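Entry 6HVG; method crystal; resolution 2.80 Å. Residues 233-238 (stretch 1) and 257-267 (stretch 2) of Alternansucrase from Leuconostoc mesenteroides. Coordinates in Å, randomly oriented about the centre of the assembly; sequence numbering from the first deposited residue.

Stretch 1 233-238: GQTYYF
Stretch 2 (257-267) YFNQQGVQIKG

A short extended segment lies against a tight turn and the residues flanking it, held by a single backbone hydrogen bond and by side-chain packing; the contact buries 404 Å², both sides summed. Thr235 to Phe238 form a strand (phi -97 to -122°, psi 120 to 157°), with Gln234 before it also extended. The second stretch reverses through a type I turn from Asn259 to Gly262, with Gln260 at -63/-14° and Gln261 at -98/3°. Gly262 N bonds to Asn259 O (2.8 Å), Asn259 N to Val263 O (2.9 Å). Asn259 (chi1 p) folds back into the turn, where OD1 accepts from Val263 N (2.8 Å) and, weakly, from Gln261 N (2.9 Å). Gly262 sits at 91/9°, which calls for glycine; a CB here would also lie 3.5 Å from Tyr236 CD2. The limb leaving the turn runs in the opposite sense to the strand but crosses it well off antiparallel, pairing Thr235 with Gln264 (CA to CA 5.2 Å) and Tyr236 with Val263 (CA to CA 5.1 Å). Gln264 N satisfies Thr235 O across 2.7 Å at a bent 130°. Gln264 (t, t, chi3 9°) points CB toward the strand; its OE1 merely packs on Thr235 CG2 (chi1 m, 3.3 Å), its polar need met by the Lys266 ammonium (NZ, 2.9 Å). Lys266 (m, t, 144°, p) places NZ 3.6 Å from Thr235 OG1. Tyr236 (m, chi2 78°) directs CB away, but its ring returns along the turn: Val263 CA covers one face, Gln261 O approaches the polar C-H edge 3.6 Å from CE2, and Val263 CG2 (chi1 t) packs 3.8 Å from Tyr236 CZ. Val263 CG1 meets Gln234 CB (m, t) at 4.0 Å. Phe258 (m, chi2 92°) directs its CB toward the strand; CZ makes apolar contact with Tyr237 CB (chi1 t, 3.8 Å), and the ring edge faces Thr235 O, 4.0 Å from CE2.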

# COMPACT_ATOMS: atom_id res chain seq x y z
N GLY A 233 5.87 -18.10 34.01
CA GLY A 233 4.52 -17.53 33.86
C GLY A 233 3.69 -17.48 35.13
O GLY A 233 2.47 -17.39 35.06
N GLN A 234 4.34 -17.54 36.29
CA GLN A 234 3.67 -17.34 37.57
C GLN A 234 3.82 -15.88 38.04
O GLN A 234 4.80 -15.21 37.72
CB GLN A 234 4.25 -18.28 38.63
CG GLN A 234 4.01 -19.77 38.39
CD GLN A 234 4.87 -20.65 39.30
OE1 GLN A 234 4.38 -21.53 40.01
NE2 GLN A 234 6.17 -20.41 39.27
N THR A 235 2.84 -15.42 38.82
CA THR A 235 2.78 -14.04 39.27
C THR A 235 2.80 -13.91 40.80
O THR A 235 2.04 -14.58 41.51
CB THR A 235 1.50 -13.36 38.75
OG1 THR A 235 1.49 -13.39 37.32
CG2 THR A 235 1.41 -11.93 39.20
N TYR A 236 3.65 -13.00 41.27
CA TYR A 236 3.75 -12.64 42.69
C TYR A 236 3.37 -11.19 42.87
O TYR A 236 3.52 -10.40 41.94
CB TYR A 236 5.17 -12.78 43.19
CG TYR A 236 5.73 -14.17 43.16
CD1 TYR A 236 6.18 -14.74 41.98
CD2 TYR A 236 5.87 -14.89 44.33
CE1 TYR A 236 6.72 -16.00 41.96
CE2 TYR A 236 6.39 -16.16 44.32
CZ TYR A 236 6.82 -16.70 43.14
OH TYR A 236 7.36 -17.96 43.14
N TYR A 237 2.93 -10.80 44.07
CA TYR A 237 2.88 -9.38 44.38
C TYR A 237 3.72 -9.11 45.58
O TYR A 237 3.46 -9.67 46.64
CB TYR A 237 1.47 -8.89 44.63
CG TYR A 237 1.43 -7.38 44.81
CD1 TYR A 237 1.50 -6.53 43.72
CD2 TYR A 237 1.40 -6.81 46.07
CE1 TYR A 237 1.48 -5.15 43.87
CE2 TYR A 237 1.39 -5.44 46.24
CZ TYR A 237 1.43 -4.61 45.14
OH TYR A 237 1.43 -3.26 45.31
N PHE A 238 4.73 -8.26 45.41
CA PHE A 238 5.63 -7.91 46.50
C PHE A 238 5.20 -6.60 47.14
O PHE A 238 4.90 -5.64 46.45
CB PHE A 238 7.05 -7.83 45.99
CG PHE A 238 7.52 -9.11 45.36
CD1 PHE A 238 7.49 -9.27 43.97
CD2 PHE A 238 7.95 -10.18 46.15
CE1 PHE A 238 7.91 -10.46 43.39
CE2 PHE A 238 8.35 -11.36 45.57
CZ PHE A 238 8.34 -11.51 44.19
N TYR A 257 -6.13 -14.04 45.39
CA TYR A 257 -5.64 -15.06 46.32
C TYR A 257 -4.20 -15.45 46.05
O TYR A 257 -3.78 -15.51 44.91
CB TYR A 257 -6.49 -16.31 46.28
CG TYR A 257 -6.08 -17.26 47.37
CD1 TYR A 257 -6.40 -16.99 48.68
CD2 TYR A 257 -5.32 -18.40 47.10
CE1 TYR A 257 -6.02 -17.82 49.70
CE2 TYR A 257 -4.93 -19.24 48.12
CZ TYR A 257 -5.29 -18.94 49.41
OH TYR A 257 -4.86 -19.78 50.41
N PHE A 258 -3.42 -15.71 47.09
CA PHE A 258 -2.04 -16.16 46.88
C PHE A 258 -1.74 -17.42 47.68
O PHE A 258 -2.10 -17.53 48.85
CB PHE A 258 -1.08 -15.04 47.25
CG PHE A 258 -1.07 -13.89 46.29
CD1 PHE A 258 -1.90 -12.79 46.48
CD2 PHE A 258 -0.24 -13.90 45.20
CE1 PHE A 258 -1.91 -11.74 45.56
CE2 PHE A 258 -0.24 -12.83 44.29
CZ PHE A 258 -1.07 -11.75 44.48
N ASN A 259 -1.06 -18.38 47.07
CA ASN A 259 -0.74 -19.61 47.78
C ASN A 259 0.34 -19.37 48.83
O ASN A 259 0.93 -18.30 48.90
CB ASN A 259 -0.35 -20.71 46.78
CG ASN A 259 1.04 -20.56 46.20
OD1 ASN A 259 1.81 -19.69 46.58
ND2 ASN A 259 1.35 -21.43 45.25
N GLN A 260 0.60 -20.38 49.64
CA GLN A 260 1.50 -20.22 50.77
C GLN A 260 2.94 -19.87 50.36
O GLN A 260 3.73 -19.45 51.21
CB GLN A 260 1.48 -21.47 51.64
CG GLN A 260 0.12 -21.85 52.22
CD GLN A 260 0.22 -23.12 53.04
OE1 GLN A 260 1.06 -23.99 52.77
NE2 GLN A 260 -0.62 -23.23 54.07
N GLN A 261 3.27 -20.05 49.09
CA GLN A 261 4.59 -19.64 48.57
C GLN A 261 4.57 -18.30 47.88
O GLN A 261 5.58 -17.89 47.32
CB GLN A 261 5.15 -20.71 47.61
CG GLN A 261 5.71 -21.95 48.28
CD GLN A 261 4.62 -22.81 48.91
OE1 GLN A 261 3.54 -23.01 48.33
NE2 GLN A 261 4.88 -23.32 50.11
N GLY A 262 3.42 -17.63 47.87
CA GLY A 262 3.27 -16.29 47.32
C GLY A 262 2.86 -16.19 45.86
O GLY A 262 2.85 -15.10 45.29
N VAL A 263 2.50 -17.32 45.26
CA VAL A 263 2.14 -17.38 43.84
C VAL A 263 0.67 -17.02 43.66
O VAL A 263 -0.14 -17.33 44.51
CB VAL A 263 2.40 -18.78 43.25
CG1 VAL A 263 1.95 -18.88 41.79
CG2 VAL A 263 3.87 -19.15 43.38
N GLN A 264 0.34 -16.37 42.56
CA GLN A 264 -1.03 -15.93 42.32
C GLN A 264 -1.90 -17.00 41.66
O GLN A 264 -1.56 -17.53 40.61
CB GLN A 264 -1.08 -14.66 41.47
CG GLN A 264 -2.44 -13.97 41.59
CD GLN A 264 -2.59 -12.73 40.74
OE1 GLN A 264 -1.74 -12.42 39.89
NE2 GLN A 264 -3.68 -12.02 40.95
N ILE A 265 -3.04 -17.29 42.29
CA ILE A 265 -4.01 -18.20 41.70
C ILE A 265 -4.77 -17.49 40.56
O ILE A 265 -5.36 -16.42 40.77
CB ILE A 265 -5.02 -18.74 42.72
CG1 ILE A 265 -4.36 -19.46 43.92
CG2 ILE A 265 -6.01 -19.67 42.04
CD1 ILE A 265 -3.31 -20.52 43.62
N LYS A 266 -4.75 -18.11 39.38
CA LYS A 266 -5.40 -17.61 38.16
C LYS A 266 -6.18 -18.74 37.50
O LYS A 266 -5.66 -19.82 37.28
CB LYS A 266 -4.37 -17.09 37.16
CG LYS A 266 -3.70 -15.74 37.42
CD LYS A 266 -2.31 -15.73 36.75
CE LYS A 266 -1.90 -14.39 36.17
NZ LYS A 266 -2.07 -13.25 37.09
N GLY A 267 -7.44 -18.49 37.16
CA GLY A 267 -8.24 -19.47 36.45
C GLY A 267 -8.54 -20.67 37.32
O GLY A 267 -8.29 -21.80 36.92